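PDB 3MU7: xylanase and alpha-amylase inhibitor protein, which inhibits xylanase and alpha-amylase, and is built on a TIM-barrel scaffold of the glycosyl hydrolase family 18 type. Local coordinates for residues Q180-P185 / G250-D255; V213-P218 / F236-N241; A155-C158 / P163-G166; E19-S24 / A28-G33. One frame throughout, in Å; residues are numbered along the deposited sequence.

Interaction 1. Residues Q180-P185 / G250-D255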
loop_
_atom_site.group_PDB
_atom_site.type_symbol
_atom_site.label_atom_id
_atom_site.label_comp_id
_atom_site.label_asym_id
_atom_site.label_seq_id
_atom_site.Cartn_x
_atom_site.Cartn_y
_atom_site.Cartn_z
ATOM N N GLN A 180 -5.675 -1.875 -7.319
ATOM C CA GLN A 180 -6.983 -1.621 -6.733
ATOM C C GLN A 180 -8.086 -2.125 -7.649
ATOM O O GLN A 180 -8.516 -1.416 -8.563
ATOM C CB GLN A 180 -7.177 -0.135 -6.470
ATOM C CG GLN A 180 -6.150 0.495 -5.557
ATOM C CD GLN A 180 -6.405 1.972 -5.413
ATOM O OE1 GLN A 180 -7.480 2.384 -4.966
ATOM N NE2 GLN A 180 -5.437 2.786 -5.800
ATOM N N PHE A 181 -8.532 -3.356 -7.417
ATOM C CA PHE A 181 -9.658 -3.895 -8.179
ATOM C C PHE A 181 -10.975 -3.480 -7.527
ATOM O O PHE A 181 -11.786 -4.310 -7.121
ATOM C CB PHE A 181 -9.527 -5.412 -8.337
ATOM C CG PHE A 181 -8.346 -5.832 -9.171
ATOM C CD1 PHE A 181 -8.333 -5.616 -10.543
ATOM C CD2 PHE A 181 -7.250 -6.450 -8.585
ATOM C CE1 PHE A 181 -7.242 -6.007 -11.314
ATOM C CE2 PHE A 181 -6.167 -6.849 -9.353
ATOM C CZ PHE A 181 -6.162 -6.628 -10.718
ATOM N N TYR A 182 -11.164 -2.173 -7.419
ATOM C CA TYR A 182 -12.382 -1.614 -6.840
ATOM C C TYR A 182 -12.481 -0.150 -7.231
ATOM O O TYR A 182 -11.537 0.411 -7.801
ATOM C CB TYR A 182 -12.445 -1.810 -5.314
ATOM C CG TYR A 182 -11.203 -1.409 -4.547
ATOM C CD1 TYR A 182 -11.086 -0.137 -4.010
ATOM C CD2 TYR A 182 -10.154 -2.311 -4.345
ATOM C CE1 TYR A 182 -9.957 0.240 -3.299
ATOM C CE2 TYR A 182 -9.019 -1.937 -3.634
ATOM C CZ TYR A 182 -8.929 -0.665 -3.118
ATOM O OH TYR A 182 -7.796 -0.311 -2.420
ATOM N N ASN A 183 -13.636 0.459 -6.958
ATOM C CA ASN A 183 -13.944 1.817 -7.428
ATOM C C ASN A 183 -13.643 2.006 -8.909
ATOM O O ASN A 183 -13.120 3.045 -9.316
ATOM C CB ASN A 183 -13.193 2.871 -6.609
ATOM C CG ASN A 183 -13.585 2.858 -5.157
ATOM O OD1 ASN A 183 -14.757 2.676 -4.825
ATOM N ND2 ASN A 183 -12.609 3.026 -4.279
ATOM N N ASN A 184 -13.955 0.987 -9.704
ATOM C CA ASN A 184 -13.631 0.987 -11.122
ATOM C C ASN A 184 -14.308 -0.223 -11.767
ATOM O O ASN A 184 -13.660 -1.241 -11.990
ATOM C CB ASN A 184 -12.108 0.883 -11.284
ATOM C CG ASN A 184 -11.570 1.734 -12.409
ATOM O OD1 ASN A 184 -12.280 2.047 -13.368
ATOM N ND2 ASN A 184 -10.296 2.111 -12.304
ATOM N N PRO A 185 -15.628 -0.133 -12.042
ATOM C CA PRO A 185 -16.368 -1.308 -12.529
ATOM C C PRO A 185 -15.777 -1.977 -13.777
ATOM O O PRO A 185 -15.895 -3.195 -13.936
ATOM C CB PRO A 185 -17.766 -0.748 -12.805
ATOM C CG PRO A 185 -17.908 0.356 -11.818
ATOM C CD PRO A 185 -16.540 0.993 -11.748
ATOM N N GLY A 250 -0.382 -12.377 -3.623
ATOM C CA GLY A 250 -1.406 -12.505 -2.594
ATOM C C GLY A 250 -2.482 -11.462 -2.825
ATOM O O GLY A 250 -2.724 -11.047 -3.969
ATOM N N ILE A 251 -3.146 -11.048 -1.748
ATOM C CA ILE A 251 -4.152 -9.994 -1.843
ATOM C C ILE A 251 -3.815 -8.813 -0.945
ATOM O O ILE A 251 -3.065 -8.937 0.021
ATOM C CB ILE A 251 -5.595 -10.490 -1.547
ATOM C CG1 ILE A 251 -5.731 -10.963 -0.097
ATOM C CG2 ILE A 251 -6.027 -11.557 -2.563
ATOM C CD1 ILE A 251 -7.163 -11.254 0.338
ATOM N N MET A 252 -4.371 -7.667 -1.310
ATOM C CA MET A 252 -4.346 -6.480 -0.473
ATOM C C MET A 252 -5.790 -6.168 -0.095
ATOM O O MET A 252 -6.702 -6.380 -0.901
ATOM C CB MET A 252 -3.678 -5.322 -1.217
ATOM C CG MET A 252 -3.710 -3.972 -0.494
ATOM S SD MET A 252 -5.226 -3.013 -0.751
ATOM C CE MET A 252 -4.892 -2.281 -2.349
ATOM N N LEU A 253 -5.999 -5.687 1.132
ATOM C CA LEU A 253 -7.332 -5.334 1.596
ATOM C C LEU A 253 -7.442 -3.872 1.980
ATOM O O LEU A 253 -6.624 -3.337 2.754
ATOM C CB LEU A 253 -7.759 -6.220 2.774
ATOM C CG LEU A 253 -8.004 -7.687 2.431
ATOM C CD1 LEU A 253 -8.236 -8.485 3.702
ATOM C CD2 LEU A 253 -9.177 -7.855 1.478
ATOM N N TRP A 254 -8.481 -3.256 1.462
ATOM C CA TRP A 254 -8.874 -1.904 1.834
ATOM C C TRP A 254 -10.111 -2.073 2.723
ATOM O O TRP A 254 -11.176 -2.336 2.232
ATOM C CB TRP A 254 -9.243 -1.096 0.570
ATOM C CG TRP A 254 -9.618 0.332 0.985
ATOM C CD1 TRP A 254 -10.851 0.838 1.180
ATOM C CD2 TRP A 254 -8.700 1.373 1.283
ATOM N NE1 TRP A 254 -10.750 2.161 1.583
ATOM C CE2 TRP A 254 -9.432 2.504 1.662
ATOM C CE3 TRP A 254 -7.320 1.463 1.227
ATOM C CZ2 TRP A 254 -8.807 3.712 2.018
ATOM C CZ3 TRP A 254 -6.716 2.614 1.598
ATOM C CH2 TRP A 254 -7.463 3.744 1.962
ATOM N N ASP A 255 -9.975 -2.014 4.042
ATOM C CA ASP A 255 -8.796 -1.651 4.814
ATOM C C ASP A 255 -9.009 -2.256 6.242
ATOM O O ASP A 255 -10.002 -2.834 6.509
ATOM C CB ASP A 255 -8.622 -0.124 4.953
ATOM C CG ASP A 255 -9.873 0.569 5.498
ATOM O OD1 ASP A 255 -10.674 -0.010 6.164
ATOM O OD2 ASP A 255 -10.023 1.718 5.149
#
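Gln180 and Met252 mark the closest backbone approach, their CA atoms 8.4 Å apart, and strand 213-218 lies between their two strands in the barrel sheet. Residues 250-254 are extended strand, whereas the chain at 180-185 leaves strand 176-180 through an inverse gamma turn centred on Phe181, after which the side chain of Tyr182 sets out toward strand 248-254. With chi1 at 49°, CG of Tyr182 sits between the backbone N and the carbonyl carbon, and the phenol end reaches Met252 and Trp254. There the hydroxyl rests on two carbons: Tyr182 OH is 3.4 Å from Trp254 CB and 3.5 Å from Met252 CE. The methionine chain bends at both chi2 and chi3, bringing its methyl to the edge of the tyrosine ring, near the ring plane. Gln180 CB covers one face of that ring toward its rim, and Gln180 CG approaches Met252 CE at 4.4 Å. The Tyr182 and Trp254 rings lie 27° from parallel but are slid apart, so they barely overlap. A cis peptide joins Trp254 to Asp255, as is familiar at this strand end in family 18 chitinases. No hydrogen bond crosses the contact; Gln180 NE2 instead donates to Ala155 O and Glu126 OE1. The direct contact is therefore van der Waals packing, with a phenol oxygen set against carbon and a bent thioether chain whose methyl lies at the ring edge.

Interaction 2. Residues V213-P218 / F236-N241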
loop_
_atom_site.group_PDB
_atom_site.type_symbol
_atom_site.label_atom_id
_atom_site.label_comp_id
_atom_site.label_asym_id
_atom_site.label_seq_id
_atom_site.Cartn_x
_atom_site.Cartn_y
_atom_site.Cartn_z
ATOM N N VAL A 213 2.640 -9.143 -7.878
ATOM C CA VAL A 213 1.397 -8.415 -8.073
ATOM C C VAL A 213 0.360 -8.997 -7.115
ATOM O O VAL A 213 0.084 -10.206 -7.118
ATOM C CB VAL A 213 0.892 -8.486 -9.541
ATOM C CG1 VAL A 213 -0.363 -7.632 -9.716
ATOM C CG2 VAL A 213 1.973 -8.048 -10.529
ATOM N N PHE A 214 -0.190 -8.126 -6.280
ATOM C CA PHE A 214 -1.249 -8.479 -5.351
ATOM C C PHE A 214 -2.578 -7.948 -5.884
ATOM O O PHE A 214 -2.622 -6.866 -6.487
ATOM C CB PHE A 214 -1.003 -7.818 -3.990
ATOM C CG PHE A 214 0.150 -8.392 -3.195
ATOM C CD1 PHE A 214 1.473 -8.187 -3.583
ATOM C CD2 PHE A 214 -0.097 -9.073 -2.006
ATOM C CE1 PHE A 214 2.521 -8.689 -2.816
ATOM C CE2 PHE A 214 0.949 -9.570 -1.232
ATOM C CZ PHE A 214 2.257 -9.382 -1.638
ATOM N N LEU A 215 -3.661 -8.681 -5.636
ATOM C CA LEU A 215 -4.997 -8.198 -5.987
ATOM C C LEU A 215 -5.608 -7.466 -4.808
ATOM O O LEU A 215 -5.786 -8.050 -3.741
ATOM C CB LEU A 215 -5.919 -9.337 -6.425
ATOM C CG LEU A 215 -5.503 -10.131 -7.661
ATOM C CD1 LEU A 215 -4.810 -11.425 -7.258
ATOM C CD2 LEU A 215 -6.724 -10.422 -8.510
ATOM N N GLY A 216 -5.903 -6.188 -5.000
ATOM C CA GLY A 216 -6.538 -5.363 -3.974
ATOM C C GLY A 216 -8.046 -5.436 -4.042
ATOM O O GLY A 216 -8.643 -5.196 -5.100
ATOM N N PHE A 217 -8.651 -5.743 -2.898
ATOM C CA PHE A 217 -10.102 -5.853 -2.772
ATOM C C PHE A 217 -10.619 -5.064 -1.574
ATOM O O PHE A 217 -9.909 -4.919 -0.580
ATOM C CB PHE A 217 -10.519 -7.309 -2.575
ATOM C CG PHE A 217 -10.341 -8.161 -3.786
ATOM C CD1 PHE A 217 -9.329 -9.099 -3.844
ATOM C CD2 PHE A 217 -11.196 -8.034 -4.877
ATOM C CE1 PHE A 217 -9.158 -9.901 -4.984
ATOM C CE2 PHE A 217 -11.033 -8.831 -6.017
ATOM C CZ PHE A 217 -10.013 -9.762 -6.063
ATOM N N PRO A 218 -11.879 -4.589 -1.635
ATOM C CA PRO A 218 -12.495 -3.996 -0.444
ATOM C C PRO A 218 -12.834 -5.068 0.582
ATOM O O PRO A 218 -13.258 -6.165 0.221
ATOM C CB PRO A 218 -13.789 -3.364 -0.978
ATOM C CG PRO A 218 -13.700 -3.415 -2.468
ATOM C CD PRO A 218 -12.770 -4.532 -2.808
ATOM N N PHE A 236 -12.862 -18.964 -4.704
ATOM C CA PHE A 236 -13.317 -19.890 -5.736
ATOM C C PHE A 236 -12.931 -19.481 -7.123
ATOM O O PHE A 236 -12.473 -20.278 -7.961
ATOM C CB PHE A 236 -14.848 -20.031 -5.681
ATOM C CG PHE A 236 -15.389 -20.972 -6.675
ATOM C CD1 PHE A 236 -15.352 -22.374 -6.434
ATOM C CD2 PHE A 236 -15.949 -20.518 -7.794
ATOM C CE1 PHE A 236 -15.924 -23.278 -7.371
ATOM C CE2 PHE A 236 -16.500 -21.439 -8.757
ATOM C CZ PHE A 236 -16.522 -22.858 -8.487
ATOM N N SER A 237 -13.083 -18.157 -7.440
ATOM C CA SER A 237 -12.969 -17.656 -8.816
ATOM C C SER A 237 -11.720 -17.006 -9.103
ATOM O O SER A 237 -11.336 -17.009 -10.330
ATOM C CB SER A 237 -13.997 -16.594 -9.083
ATOM O OG SER A 237 -15.278 -17.044 -8.967
ATOM N N VAL A 238 -11.013 -16.428 -8.157
ATOM C CA VAL A 238 -9.780 -15.689 -8.477
ATOM C C VAL A 238 -8.551 -16.528 -8.235
ATOM O O VAL A 238 -7.659 -16.561 -9.103
ATOM C CB VAL A 238 -9.697 -14.398 -7.577
ATOM C CG1 VAL A 238 -8.324 -13.665 -7.770
ATOM C CG2 VAL A 238 -10.832 -13.455 -7.901
ATOM N N PHE A 239 -8.437 -17.191 -7.122
ATOM C CA PHE A 239 -7.237 -17.893 -6.746
ATOM C C PHE A 239 -6.703 -18.967 -7.695
ATOM O O PHE A 239 -5.541 -19.010 -7.894
ATOM C CB PHE A 239 -7.270 -18.416 -5.324
ATOM C CG PHE A 239 -7.208 -17.319 -4.260
ATOM C CD1 PHE A 239 -6.979 -15.993 -4.585
ATOM C CD2 PHE A 239 -7.398 -17.619 -2.966
ATOM C CE1 PHE A 239 -6.942 -15.014 -3.600
ATOM C CE2 PHE A 239 -7.372 -16.621 -1.972
ATOM C CZ PHE A 239 -7.152 -15.354 -2.313
ATOM N N PRO A 240 -7.546 -19.852 -8.254
ATOM C CA PRO A 240 -6.990 -20.886 -9.144
ATOM C C PRO A 240 -6.257 -20.264 -10.338
ATOM O O PRO A 240 -5.190 -20.672 -10.589
ATOM C CB PRO A 240 -8.236 -21.684 -9.584
ATOM C CG PRO A 240 -9.190 -21.510 -8.432
ATOM C CD PRO A 240 -8.988 -20.054 -8.028
ATOM N N ASN A 241 -6.809 -19.276 -10.983
ATOM C CA ASN A 241 -6.090 -18.649 -12.108
ATOM C C ASN A 241 -4.930 -17.761 -11.606
ATOM O O ASN A 241 -3.878 -17.850 -12.114
ATOM C CB ASN A 241 -7.063 -17.870 -12.963
ATOM C CG ASN A 241 -6.552 -17.606 -14.353
ATOM O OD1 ASN A 241 -5.431 -17.854 -14.632
ATOM N ND2 ASN A 241 -7.453 -17.257 -15.257
#
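Leu215 and Val238 are the nearest residues along the two backbones, at 9.2 Å between CA atoms, where helix 231-242 packs over the outer side of strand 213-218 in the beta-alpha-beta unit that strand 248-254 completes in the TIM barrel. The helix is irregular here: a wider pi-type turn spans 236-238, and a kink follows where the N atoms of Pro240 and Asn241 lack bonds to the turn before. Val238 is the residue it presents to the strand. The valine and Leu215 reach toward each other tip to tip, Leu215 CD2 touching Val238 CG1 at 3.7 Å while the second leucine methyl, CD1, stays 4.2 Å from the same Val238 CG1. With CG1 anti to the backbone N (chi1 174°), the other branch is left beside the N, and this Val238 CG2 comes within 4.2 Å of Phe217 CZ, approaching the ring obliquely. The branched side chain thus divides its two methyls between two residues spaced two apart on the strand, both of which point toward the helix. Trp201 of helix 195-207 and Phe181 touch Leu215, Val234 lies against Phe217, and Met229 touches Val238. All three residues of the contact are buried, and no hydrogen bond or charge pair links the segments. What joins helix and strand is therefore buried hydrocarbon, methyl against methyl and methyl against ring, set by shape and not by directed bonds.

Interaction 3. Residues A155-C158 / P163-G166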
loop_
_atom_site.group_PDB
_atom_site.type_symbol
_atom_site.label_atom_id
_atom_site.label_comp_id
_atom_site.label_asym_id
_atom_site.label_seq_id
_atom_site.Cartn_x
_atom_site.Cartn_y
_atom_site.Cartn_z
ATOM N N ALA A 155 0.348 1.322 -5.516
ATOM C CA ALA A 155 -1.071 0.991 -5.447
ATOM C C ALA A 155 -1.821 1.634 -6.616
ATOM O O ALA A 155 -2.609 2.563 -6.421
ATOM C CB ALA A 155 -1.659 1.455 -4.123
ATOM N N PRO A 156 -1.575 1.151 -7.846
ATOM C CA PRO A 156 -2.272 1.720 -8.996
ATOM C C PRO A 156 -3.758 1.360 -9.004
ATOM O O PRO A 156 -4.194 0.404 -8.343
ATOM C CB PRO A 156 -1.567 1.052 -10.178
ATOM C CG PRO A 156 -1.145 -0.280 -9.636
ATOM C CD PRO A 156 -0.695 0.031 -8.237
ATOM N N GLN A 157 -4.524 2.130 -9.768
ATOM C CA GLN A 157 -5.876 1.741 -10.134
ATOM C C GLN A 157 -5.816 0.606 -11.159
ATOM O O GLN A 157 -4.732 0.253 -11.642
ATOM C CB GLN A 157 -6.640 2.953 -10.656
ATOM C CG GLN A 157 -6.955 3.964 -9.578
ATOM C CD GLN A 157 -7.715 5.145 -10.131
ATOM O OE1 GLN A 157 -8.948 5.141 -10.170
ATOM N NE2 GLN A 157 -6.985 6.172 -10.555
ATOM N N CYS A 158 -6.962 0.010 -11.491
ATOM C CA CYS A 158 -6.922 -1.264 -12.211
ATOM C C CYS A 158 -6.901 -1.225 -13.740
ATOM O O CYS A 158 -6.845 -2.271 -14.374
ATOM C CB CYS A 158 -7.974 -2.257 -11.695
ATOM S SG CYS A 158 -9.688 -1.730 -11.662
ATOM N N PRO A 163 -2.600 5.790 -15.077
ATOM C CA PRO A 163 -2.247 7.153 -15.498
ATOM C C PRO A 163 -1.270 7.870 -14.573
ATOM O O PRO A 163 -0.474 8.683 -15.039
ATOM C CB PRO A 163 -3.598 7.883 -15.502
ATOM C CG PRO A 163 -4.488 7.054 -14.680
ATOM C CD PRO A 163 -4.049 5.643 -14.864
ATOM N N ASN A 164 -1.329 7.583 -13.276
ATOM C CA ASN A 164 -0.434 8.236 -12.319
ATOM C C ASN A 164 0.897 7.537 -12.133
ATOM O O ASN A 164 1.920 8.190 -11.957
ATOM C CB ASN A 164 -1.137 8.406 -10.978
ATOM C CG ASN A 164 -2.362 9.267 -11.095
ATOM O OD1 ASN A 164 -2.263 10.449 -11.417
ATOM N ND2 ASN A 164 -3.525 8.677 -10.891
ATOM N N LEU A 165 0.874 6.207 -12.192
ATOM C CA LEU A 165 2.017 5.393 -11.791
ATOM C C LEU A 165 2.567 4.506 -12.900
ATOM O O LEU A 165 3.595 3.865 -12.713
ATOM C CB LEU A 165 1.638 4.518 -10.587
ATOM C CG LEU A 165 1.339 5.215 -9.257
ATOM C CD1 LEU A 165 0.473 4.330 -8.372
ATOM C CD2 LEU A 165 2.623 5.596 -8.555
ATOM N N GLY A 166 1.893 4.458 -14.048
ATOM C CA GLY A 166 2.260 3.514 -15.106
ATOM C C GLY A 166 3.708 3.612 -15.554
ATOM O O GLY A 166 4.397 2.603 -15.682
HETATM O O HOH W 1 -4.132 5.940 -10.219
#
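Leu165 packs against the backbone at Ala155 and Pro156, with Leu165 and Pro156 CA atoms 6.3 Å apart. From its CB, which points toward 155-158, the leucine carries CG beside its own backbone N (chi1 -67°). The touching is left to one methyl: CD1 is the leucine side-chain atom that comes within 4.2 Å of 155-158, while CB, CG and CD2 stay farther from it. That tip, Leu165 CD1, lies 3.8 Å from Pro156 N and as far from Pro156 CA. It also sits 4.0 Å from Ala155 C, so it covers the peptide link entering the proline, whereas Pro156 CB is farther from Leu165 CD1, at 4.3 Å. The leucine also touches Phe123 and Ile125 of strand 120-125.

A polar connection runs alongside. Gln157 is extended through chi2, and its amide end comes to a water that Asn164 also reaches. Gln157 NE2 and Asn164 ND2 each donate to this water, each at 2.9 Å, so the water accepts twice and bridges the two amide nitrogens. Asn164 OD1 has a weak bond from Gly129 N. Asp162 braces the backbone between the segments, its OD2 accepting from Gln157 N and its OD1 from Leu165 N.

Both segments belong to the same loop, which follows strand 151-154 and leads into helix 166-170, and the disulfide from Cys158 to Cys187 ties it to the loop after the next strand. Folded back on itself in this way, it is one of the beta-to-alpha loops at the carboxyl ends of the strands in a TIM barrel.

Interaction 4. Residues E19-S24 / A28-G33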
loop_
_atom_site.group_PDB
_atom_site.type_symbol
_atom_site.label_atom_id
_atom_site.label_comp_id
_atom_site.label_asym_id
_atom_site.label_seq_id
_atom_site.Cartn_x
_atom_site.Cartn_y
_atom_site.Cartn_z
ATOM N N GLU A 19 -0.874 -2.288 16.658
ATOM C CA GLU A 19 -0.333 -3.496 17.283
ATOM C C GLU A 19 -1.344 -4.653 17.280
ATOM O O GLU A 19 -0.966 -5.791 17.005
ATOM C CB GLU A 19 0.239 -3.217 18.680
ATOM C CG GLU A 19 -0.767 -2.667 19.676
ATOM C CD GLU A 19 -0.133 -2.004 20.890
ATOM O OE1 GLU A 19 1.112 -1.940 20.982
ATOM O OE2 GLU A 19 -0.902 -1.515 21.746
ATOM N N ALA A 20 -2.620 -4.370 17.545
ATOM C CA ALA A 20 -3.641 -5.421 17.515
ATOM C C ALA A 20 -3.889 -5.936 16.097
ATOM O O ALA A 20 -4.163 -7.118 15.888
ATOM C CB ALA A 20 -4.928 -4.943 18.156
ATOM N N THR A 21 -3.772 -5.045 15.120
ATOM C CA THR A 21 -3.882 -5.429 13.716
ATOM C C THR A 21 -2.808 -6.467 13.387
ATOM O O THR A 21 -3.092 -7.530 12.825
ATOM C CB THR A 21 -3.789 -4.174 12.830
ATOM O OG1 THR A 21 -4.935 -3.358 13.089
ATOM C CG2 THR A 21 -3.749 -4.509 11.350
ATOM N N CYS A 22 -1.578 -6.187 13.796
ATOM C CA CYS A 22 -0.495 -7.134 13.595
ATOM C C CYS A 22 -0.700 -8.431 14.363
ATOM O O CYS A 22 -0.394 -9.501 13.845
ATOM C CB CYS A 22 0.837 -6.488 13.944
ATOM S SG CYS A 22 1.190 -5.194 12.754
ATOM N N ASP A 23 -1.245 -8.334 15.573
ATOM C CA ASP A 23 -1.501 -9.513 16.411
ATOM C C ASP A 23 -2.537 -10.479 15.844
ATOM O O ASP A 23 -2.608 -11.627 16.270
ATOM C CB ASP A 23 -1.906 -9.090 17.824
ATOM C CG ASP A 23 -0.736 -8.623 18.647
ATOM O OD1 ASP A 23 0.412 -8.957 18.306
ATOM O OD2 ASP A 23 -0.987 -7.927 19.653
ATOM N N SER A 24 -3.341 -10.029 14.887
ATOM C CA SER A 24 -4.300 -10.918 14.238
ATOM C C SER A 24 -3.599 -12.096 13.566
ATOM O O SER A 24 -4.181 -13.170 13.429
ATOM C CB SER A 24 -5.119 -10.165 13.192
ATOM O OG SER A 24 -4.351 -9.913 12.029
ATOM N N ALA A 28 0.885 -9.984 6.180
ATOM C CA ALA A 28 2.317 -9.961 5.928
ATOM C C ALA A 28 2.843 -8.524 5.850
ATOM O O ALA A 28 4.008 -8.272 6.144
ATOM C CB ALA A 28 2.629 -10.712 4.640
ATOM N N TYR A 29 1.984 -7.599 5.425
ATOM C CA TYR A 29 2.320 -6.181 5.319
ATOM C C TYR A 29 1.193 -5.387 5.933
ATOM O O TYR A 29 0.015 -5.669 5.670
ATOM C CB TYR A 29 2.379 -5.715 3.869
ATOM C CG TYR A 29 3.492 -6.223 3.003
ATOM C CD1 TYR A 29 4.679 -5.502 2.877
ATOM C CD2 TYR A 29 3.337 -7.377 2.241
ATOM C CE1 TYR A 29 5.708 -5.939 2.044
ATOM C CE2 TYR A 29 4.362 -7.826 1.404
ATOM C CZ TYR A 29 5.539 -7.100 1.314
ATOM O OH TYR A 29 6.552 -7.541 0.492
ATOM N N VAL A 30 1.556 -4.365 6.702
ATOM C CA VAL A 30 0.610 -3.345 7.143
ATOM C C VAL A 30 1.114 -2.014 6.613
ATOM O O VAL A 30 2.282 -1.662 6.795
ATOM C CB VAL A 30 0.420 -3.325 8.675
ATOM C CG1 VAL A 30 -0.506 -2.195 9.071
ATOM C CG2 VAL A 30 -0.173 -4.633 9.147
ATOM N N ILE A 31 0.231 -1.309 5.913
ATOM C CA ILE A 31 0.596 -0.096 5.218
ATOM C C ILE A 31 -0.088 1.074 5.911
ATOM O O ILE A 31 -1.315 1.224 5.855
ATOM C CB ILE A 31 0.165 -0.137 3.734
ATOM C CG1 ILE A 31 0.584 -1.455 3.061
ATOM C CG2 ILE A 31 0.712 1.082 3.009
ATOM C CD1 ILE A 31 -0.178 -1.744 1.767
ATOM N N ILE A 32 0.709 1.892 6.590
ATOM C CA ILE A 32 0.180 3.063 7.280
ATOM C C ILE A 32 -0.115 4.166 6.266
ATOM O O ILE A 32 0.799 4.616 5.560
ATOM C CB ILE A 32 1.176 3.591 8.336
ATOM C CG1 ILE A 32 1.494 2.526 9.393
ATOM C CG2 ILE A 32 0.624 4.864 8.987
ATOM C CD1 ILE A 32 2.723 2.849 10.213
ATOM N N GLY A 33 -1.375 4.590 6.177
ATOM C CA GLY A 33 -1.739 5.681 5.274
ATOM C C GLY A 33 -2.278 6.861 6.059
ATOM O O GLY A 33 -3.047 6.654 6.994
#
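In Val30, chi1 of 177° sets CG1 opposite the backbone N and leaves CG2 beside it, facing helix 18-23; in Cys22, chi1 of -67° places SG beside its own N. The two groups meet with Val30 CG2 at 3.9 Å from Cys22 SG. Thr21 adds a looser touch, its CG2 methyl 4.2 Å from Val30 CG2, so a single valine branch serves both helix residues. The sulfur is also bonded to Cys63 in a disulfide, which ties this helix to helix 56-65. Thr21 turns its hydroxyl to other partners, bonding through OG1 with Ser17 O, Arg16 NE and Ser256 OG. One carbonyl takes two bonds: Thr21 O accepts from Ser24 N and from Ser24 OG, the hydroxyl at 2.8 Å and nearly in line with the carbonyl bond. This contact belongs to the beta-alpha-beta unit of strand 5-9, helix 18-23 and strand 29-37. Trp9 of the first strand touches both Thr21 and Val30, and strand 69-76 pairs with strand 29-37 on the side away from strand 5-9.

In the fold
Interactions 1 and 2 involve neighbouring strands, 248-254 and 213-218, with centres about 9 Å apart; Met252 N to Leu215 O at 2.8 Å and Met252 O to Phe217 N at 2.9 Å are probable hydrogen bonds of the barrel sheet. Interaction 3 joins interaction 1 through a probable hydrogen bond from Gln180 N to Pro156 O, 2.9 Å long, their centres about 12 Å apart. Interaction 4 lies on the opposite side of the chain's centre from interaction 3, about 24 Å between centres, yet meets interaction 2 where Phe214 CZ packs on Tyr29 CE2 at 4.0 Å. The side chains of Trp254 and Cys22 each lie about 8 Å from a bound PEG.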